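Local structure of maltose-binding protein MalE1 (Thermotoga maritima, 6DTU) at residues F161-F170 against D181-G192. The protein binds maltotetraose and probably serves as the maltose-binding component of a carbohydrate transport system. Numbering follows the deposited sequence.
Sequences FIFGYGGYVF and DIGLANEGAIKG
Phe161 O lies 3.6 Å from Gly192 CA in a CA-H...O contact, evidence that helix 155-164 and helix 187-201 touch backbone to backbone. Ile162 puts CG2 4.0 Å from Ala189 CB. Tyr165 offers a ring face to Lys191, whose CG sits 3.7 Å from the ring centroid and only 2° off its normal, a CH-pi contact; beyond it Tyr165 OH and Lys191 NZ converge on Glu252 OE1. Gly166, with positive phi, ends the first helix in a Schellman motif, while Asn186 N-caps the second: its OD1 accepts from Ala189 N, and its ND2 donates to Gly166 O at 3.2 Å, tying the two helix ends together. Past this junction strands 168-173 and 181-183 run antiparallel within a three-stranded sheet. With CG between its backbone N and carbonyl carbon (chi1 56°), Tyr168 lays its ring over Gly183 CA, 3.6 Å from the centroid, and OH donates to the syn side of Asp181 OD1 at 2.6 Å. A water donates to Tyr168 OH and accepts from Asn186 ND2. A phenylalanine here would probably leave Asp181 OD1 and that water without their hydroxyl partner. Val169 O accepts from Gly183 N at 3.2 Å, and Phe170 receives Ile182 CG1 at its ring edge, 4.1 Å from CD1.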
ATOM      1  N   PHE A 161      11.267  -6.213  -6.540  1.00 14.79           N
ATOM      2  CA  PHE A 161      12.500  -6.893  -6.956  1.00 14.28           C
ATOM      3  C   PHE A 161      12.509  -8.339  -6.486  1.00 18.31           C
ATOM      4  O   PHE A 161      12.892  -9.252  -7.230  1.00 18.11           O
ATOM      5  CB  PHE A 161      13.732  -6.211  -6.357  1.00 16.45           C
ATOM      6  CG  PHE A 161      13.950  -4.784  -6.782  1.00 17.77           C
ATOM      7  CD1 PHE A 161      13.345  -4.243  -7.909  1.00 16.42           C
ATOM      8  CD2 PHE A 161      14.788  -3.977  -6.029  1.00 19.95           C
ATOM      9  CE1 PHE A 161      13.575  -2.932  -8.264  1.00 19.80           C
ATOM     10  CE2 PHE A 161      15.021  -2.666  -6.381  1.00 22.79           C
ATOM     11  CZ  PHE A 161      14.415  -2.132  -7.493  1.00 23.07           C
ATOM     12  N   ILE A 162      12.131  -8.545  -5.226  1.00 15.43           N
ATOM     13  CA  ILE A 162      12.092  -9.878  -4.633  1.00 16.84           C
ATOM     14  C   ILE A 162      11.153 -10.787  -5.421  1.00 17.76           C
ATOM     15  O   ILE A 162      11.505 -11.920  -5.774  1.00 17.91           O
ATOM     16  CB  ILE A 162      11.679  -9.745  -3.153  1.00 15.45           C
ATOM     17  CG1 ILE A 162      12.803  -9.063  -2.366  1.00 17.70           C
ATOM     18  CG2 ILE A 162      11.231 -11.098  -2.554  1.00 17.35           C
ATOM     19  CD1 ILE A 162      12.401  -8.624  -0.993  1.00 21.22           C
ATOM     20  N   PHE A 163       9.926 -10.314  -5.681  1.00 15.02           N
ATOM     21  CA  PHE A 163       8.963 -11.138  -6.391  1.00 15.75           C
ATOM     22  C   PHE A 163       9.297 -11.266  -7.865  1.00 16.15           C
ATOM     23  O   PHE A 163       9.052 -12.321  -8.464  1.00 18.61           O
ATOM     24  CB  PHE A 163       7.554 -10.574  -6.218  1.00 15.26           C
ATOM     25  CG  PHE A 163       7.086 -10.509  -4.775  1.00 16.39           C
ATOM     26  CD1 PHE A 163       7.584 -11.370  -3.811  1.00 18.86           C
ATOM     27  CD2 PHE A 163       6.135  -9.580  -4.399  1.00 17.02           C
ATOM     28  CE1 PHE A 163       7.147 -11.291  -2.502  1.00 18.66           C
ATOM     29  CE2 PHE A 163       5.683  -9.505  -3.118  1.00 16.20           C
ATOM     30  CZ  PHE A 163       6.193 -10.362  -2.151  1.00 18.03           C
ATOM     31  N   GLY A 164       9.858 -10.224  -8.469  1.00 18.41           N
ATOM     32  CA  GLY A 164      10.190 -10.312  -9.882  1.00 19.94           C
ATOM     33  C   GLY A 164      11.131 -11.463 -10.182  1.00 16.18           C
ATOM     34  O   GLY A 164      10.992 -12.146 -11.202  1.00 19.19           O
ATOM     35  N   TYR A 165      12.067 -11.733  -9.281  1.00 18.71           N
ATOM     36  CA  TYR A 165      13.020 -12.806  -9.515  1.00 19.44           C
ATOM     37  C   TYR A 165      12.540 -14.162  -9.001  1.00 23.11           C
ATOM     38  O   TYR A 165      13.257 -15.154  -9.160  1.00 28.70           O
ATOM     39  CB  TYR A 165      14.384 -12.446  -8.910  1.00 20.99           C
ATOM     40  CG  TYR A 165      15.245 -11.546  -9.773  1.00 18.37           C
ATOM     41  CD1 TYR A 165      15.711 -11.985 -11.007  1.00 23.61           C
ATOM     42  CD2 TYR A 165      15.616 -10.278  -9.348  1.00 20.66           C
ATOM     43  CE1 TYR A 165      16.509 -11.180 -11.802  1.00 23.87           C
ATOM     44  CE2 TYR A 165      16.418  -9.459 -10.137  1.00 23.78           C
ATOM     45  CZ  TYR A 165      16.859  -9.923 -11.365  1.00 25.22           C
ATOM     46  OH  TYR A 165      17.647  -9.139 -12.178  1.00 27.25           O
ATOM     47  N   GLY A 166      11.357 -14.241  -8.387  1.00 21.76           N
ATOM     48  CA  GLY A 166      10.826 -15.524  -7.961  1.00 20.81           C
ATOM     49  C   GLY A 166      10.715 -15.729  -6.468  1.00 18.37           C
ATOM     50  O   GLY A 166      10.378 -16.841  -6.039  1.00 19.92           O
ATOM     51  N   GLY A 167      11.027 -14.729  -5.654  1.00 16.88           N
ATOM     52  CA  GLY A 167      10.709 -14.819  -4.245  1.00 18.44           C
ATOM     53  C   GLY A 167       9.212 -14.811  -4.030  1.00 17.56           C
ATOM     54  O   GLY A 167       8.446 -14.463  -4.921  1.00 18.23           O
ATOM     55  N   TYR A 168       8.783 -15.237  -2.845  1.00 15.87           N
ATOM     56  CA  TYR A 168       7.359 -15.205  -2.500  1.00 17.66           C
ATOM     57  C   TYR A 168       7.233 -15.162  -0.984  1.00 19.25           C
ATOM     58  O   TYR A 168       8.164 -15.525  -0.267  1.00 17.70           O
ATOM     59  CB  TYR A 168       6.578 -16.378  -3.115  1.00 19.24           C
ATOM     60  CG  TYR A 168       7.114 -17.753  -2.757  1.00 21.47           C
ATOM     61  CD1 TYR A 168       6.753 -18.374  -1.565  1.00 19.39           C
ATOM     62  CD2 TYR A 168       7.975 -18.430  -3.610  1.00 20.20           C
ATOM     63  CE1 TYR A 168       7.243 -19.639  -1.230  1.00 19.73           C
ATOM     64  CE2 TYR A 168       8.463 -19.687  -3.278  1.00 18.67           C
ATOM     65  CZ  TYR A 168       8.099 -20.279  -2.093  1.00 18.63           C
ATOM     66  OH  TYR A 168       8.599 -21.520  -1.782  1.00 21.09           O
ATOM     67  N   VAL A 169       6.081 -14.688  -0.500  1.00 16.89           N
ATOM     68  CA  VAL A 169       5.841 -14.662   0.942  1.00 17.73           C
ATOM     69  C   VAL A 169       5.472 -16.069   1.394  1.00 18.49           C
ATOM     70  O   VAL A 169       6.298 -16.781   1.970  1.00 16.96           O
ATOM     71  CB  VAL A 169       4.759 -13.636   1.343  1.00 17.04           C
ATOM     72  CG1 VAL A 169       4.639 -13.564   2.879  1.00 15.87           C
ATOM     73  CG2 VAL A 169       5.089 -12.271   0.761  1.00 19.31           C
ATOM     74  N   PHE A 170       4.240 -16.481   1.111  1.00 17.73           N
ATOM     75  CA  PHE A 170       3.748 -17.816   1.397  1.00 19.23           C
ATOM     76  C   PHE A 170       3.444 -18.484   0.063  1.00 18.48           C
ATOM     77  O   PHE A 170       2.861 -17.858  -0.834  1.00 20.45           O
ATOM     78  CB  PHE A 170       2.455 -17.729   2.236  1.00 17.48           C
ATOM     79  CG  PHE A 170       2.610 -16.963   3.542  1.00 18.16           C
ATOM     80  CD1 PHE A 170       3.601 -17.291   4.438  1.00 17.56           C
ATOM     81  CD2 PHE A 170       1.743 -15.929   3.868  1.00 21.37           C
ATOM     82  CE1 PHE A 170       3.738 -16.600   5.644  1.00 17.49           C
ATOM     83  CE2 PHE A 170       1.881 -15.216   5.064  1.00 19.22           C
ATOM     84  CZ  PHE A 170       2.873 -15.551   5.954  1.00 17.43           C
ATOM     85  N   ASP A 181       5.505 -22.573   4.082  1.00 20.56           N
ATOM     86  CA  ASP A 181       6.430 -22.552   2.955  1.00 20.46           C
ATOM     87  C   ASP A 181       6.688 -21.088   2.636  1.00 19.10           C
ATOM     88  O   ASP A 181       5.917 -20.452   1.918  1.00 19.80           O
ATOM     89  CB  ASP A 181       5.854 -23.332   1.776  1.00 19.43           C
ATOM     90  CG  ASP A 181       6.785 -23.367   0.569  1.00 20.28           C
ATOM     91  OD1 ASP A 181       7.715 -22.543   0.472  1.00 19.49           O
ATOM     92  OD2 ASP A 181       6.578 -24.226  -0.299  1.00 21.49           O
ATOM     93  N   ILE A 182       7.784 -20.564   3.170  1.00 20.92           N
ATOM     94  CA  ILE A 182       8.125 -19.153   3.039  1.00 20.28           C
ATOM     95  C   ILE A 182       9.229 -19.010   1.998  1.00 20.39           C
ATOM     96  O   ILE A 182      10.214 -19.752   2.029  1.00 20.50           O
ATOM     97  CB  ILE A 182       8.533 -18.567   4.401  1.00 17.42           C
ATOM     98  CG1 ILE A 182       7.364 -18.665   5.382  1.00 20.65           C
ATOM     99  CG2 ILE A 182       8.962 -17.111   4.271  1.00 20.27           C
ATOM    100  CD1 ILE A 182       7.725 -18.179   6.773  1.00 23.32           C
ATOM    101  N   GLY A 183       9.066 -18.064   1.060  1.00 16.66           N
ATOM    102  CA  GLY A 183      10.035 -17.940  -0.019  1.00 19.58           C
ATOM    103  C   GLY A 183      10.829 -16.648  -0.039  1.00 17.34           C
ATOM    104  O   GLY A 183      11.343 -16.223  -1.083  1.00 17.99           O
ATOM    105  N   LEU A 184      10.973 -16.022   1.115  1.00 16.25           N
ATOM    106  CA  LEU A 184      11.653 -14.742   1.199  1.00 17.23           C
ATOM    107  C   LEU A 184      13.160 -14.876   1.357  1.00 18.15           C
ATOM    108  O   LEU A 184      13.839 -13.863   1.554  1.00 17.90           O
ATOM    109  CB  LEU A 184      11.054 -13.911   2.337  1.00 21.41           C
ATOM    110  CG  LEU A 184       9.585 -13.590   2.099  1.00 19.35           C
ATOM    111  CD1 LEU A 184       9.012 -12.969   3.359  1.00 17.07           C
ATOM    112  CD2 LEU A 184       9.424 -12.649   0.924  1.00 19.10           C
ATOM    113  N   ALA A 185      13.691 -16.103   1.322  1.00 18.76           N
ATOM    114  CA  ALA A 185      15.132 -16.325   1.278  1.00 17.76           C
ATOM    115  C   ALA A 185      15.500 -17.363   0.227  1.00 18.90           C
ATOM    116  O   ALA A 185      16.568 -17.974   0.323  1.00 18.16           O
ATOM    117  CB  ALA A 185      15.706 -16.723   2.640  1.00 19.94           C
ATOM    118  N   ASN A 186      14.632 -17.589  -0.757  1.00 20.92           N
ATOM    119  CA  ASN A 186      14.996 -18.466  -1.860  1.00 19.62           C
ATOM    120  C   ASN A 186      15.943 -17.728  -2.805  1.00 21.39           C
ATOM    121  O   ASN A 186      16.280 -16.562  -2.597  1.00 19.68           O
ATOM    122  CB  ASN A 186      13.759 -19.096  -2.515  1.00 18.40           C
ATOM    123  CG  ASN A 186      12.913 -18.109  -3.308  1.00 19.77           C
ATOM    124  OD1 ASN A 186      13.327 -16.987  -3.620  1.00 19.82           O
ATOM    125  ND2 ASN A 186      11.712 -18.545  -3.659  1.00 21.10           N
ATOM    126  N   GLU A 187      16.395 -18.404  -3.857  1.00 24.97           N
ATOM    127  CA  GLU A 187      17.407 -17.776  -4.699  1.00 25.14           C
ATOM    128  C   GLU A 187      16.863 -16.557  -5.434  1.00 21.70           C
ATOM    129  O   GLU A 187      17.611 -15.612  -5.699  1.00 20.80           O
ATOM    130  CB  GLU A 187      18.066 -18.799  -5.629  1.00 30.76           C
ATOM    131  CG  GLU A 187      18.827 -19.908  -4.890  1.00 34.66           C
ATOM    132  CD  GLU A 187      19.906 -19.388  -3.936  1.00 38.27           C
ATOM    133  OE1 GLU A 187      20.744 -18.551  -4.350  1.00 41.18           O
ATOM    134  OE2 GLU A 187      19.917 -19.827  -2.762  1.00 39.68           O
ATOM    135  N   GLY A 188      15.564 -16.533  -5.730  1.00 22.89           N
ATOM    136  CA  GLY A 188      14.985 -15.348  -6.334  1.00 20.83           C
ATOM    137  C   GLY A 188      14.960 -14.170  -5.382  1.00 19.95           C
ATOM    138  O   GLY A 188      15.261 -13.041  -5.775  1.00 20.71           O
ATOM    139  N   ALA A 189      14.580 -14.407  -4.123  1.00 18.51           N
ATOM    140  CA  ALA A 189      14.596 -13.324  -3.154  1.00 16.42           C
ATOM    141  C   ALA A 189      16.001 -12.779  -2.998  1.00 16.97           C
ATOM    142  O   ALA A 189      16.205 -11.562  -2.904  1.00 18.51           O
ATOM    143  CB  ALA A 189      14.087 -13.831  -1.804  1.00 16.70           C
ATOM    144  N   ILE A 190      16.985 -13.678  -2.989  1.00 16.24           N
ATOM    145  CA  ILE A 190      18.373 -13.266  -2.836  1.00 20.07           C
ATOM    146  C   ILE A 190      18.814 -12.418  -4.014  1.00 19.06           C
ATOM    147  O   ILE A 190      19.456 -11.379  -3.836  1.00 19.40           O
ATOM    148  CB  ILE A 190      19.267 -14.497  -2.628  1.00 19.71           C
ATOM    149  CG1 ILE A 190      18.989 -15.086  -1.247  1.00 18.66           C
ATOM    150  CG2 ILE A 190      20.741 -14.126  -2.812  1.00 19.82           C
ATOM    151  CD1 ILE A 190      19.622 -16.456  -0.998  1.00 21.59           C
ATOM    152  N   LYS A 191      18.441 -12.820  -5.233  1.00 20.45           N
ATOM    153  CA  LYS A 191      18.806 -12.041  -6.412  1.00 18.72           C
ATOM    154  C   LYS A 191      18.138 -10.667  -6.394  1.00 19.60           C
ATOM    155  O   LYS A 191      18.758  -9.657  -6.761  1.00 17.96           O
ATOM    156  CB  LYS A 191      18.422 -12.813  -7.675  1.00 21.15           C
ATOM    157  CG  LYS A 191      19.038 -12.255  -8.947  1.00 28.11           C
ATOM    158  CD  LYS A 191      19.041 -13.291 -10.066  1.00 28.43           C
ATOM    159  CE  LYS A 191      19.883 -12.810 -11.251  1.00 31.28           C
ATOM    160  NZ  LYS A 191      19.520 -13.556 -12.488  1.00 35.45           N
ATOM    161  N   GLY A 192      16.889 -10.607  -5.930  1.00 18.68           N
ATOM    162  CA  GLY A 192      16.201  -9.329  -5.841  1.00 17.77           C
ATOM    163  C   GLY A 192      16.806  -8.398  -4.808  1.00 17.21           C
ATOM    164  O   GLY A 192      16.925  -7.193  -5.037  1.00 19.96           O
TER
HETATM  165  O   HOH W   1      11.145 -21.312  -2.029  1.00 30.73           O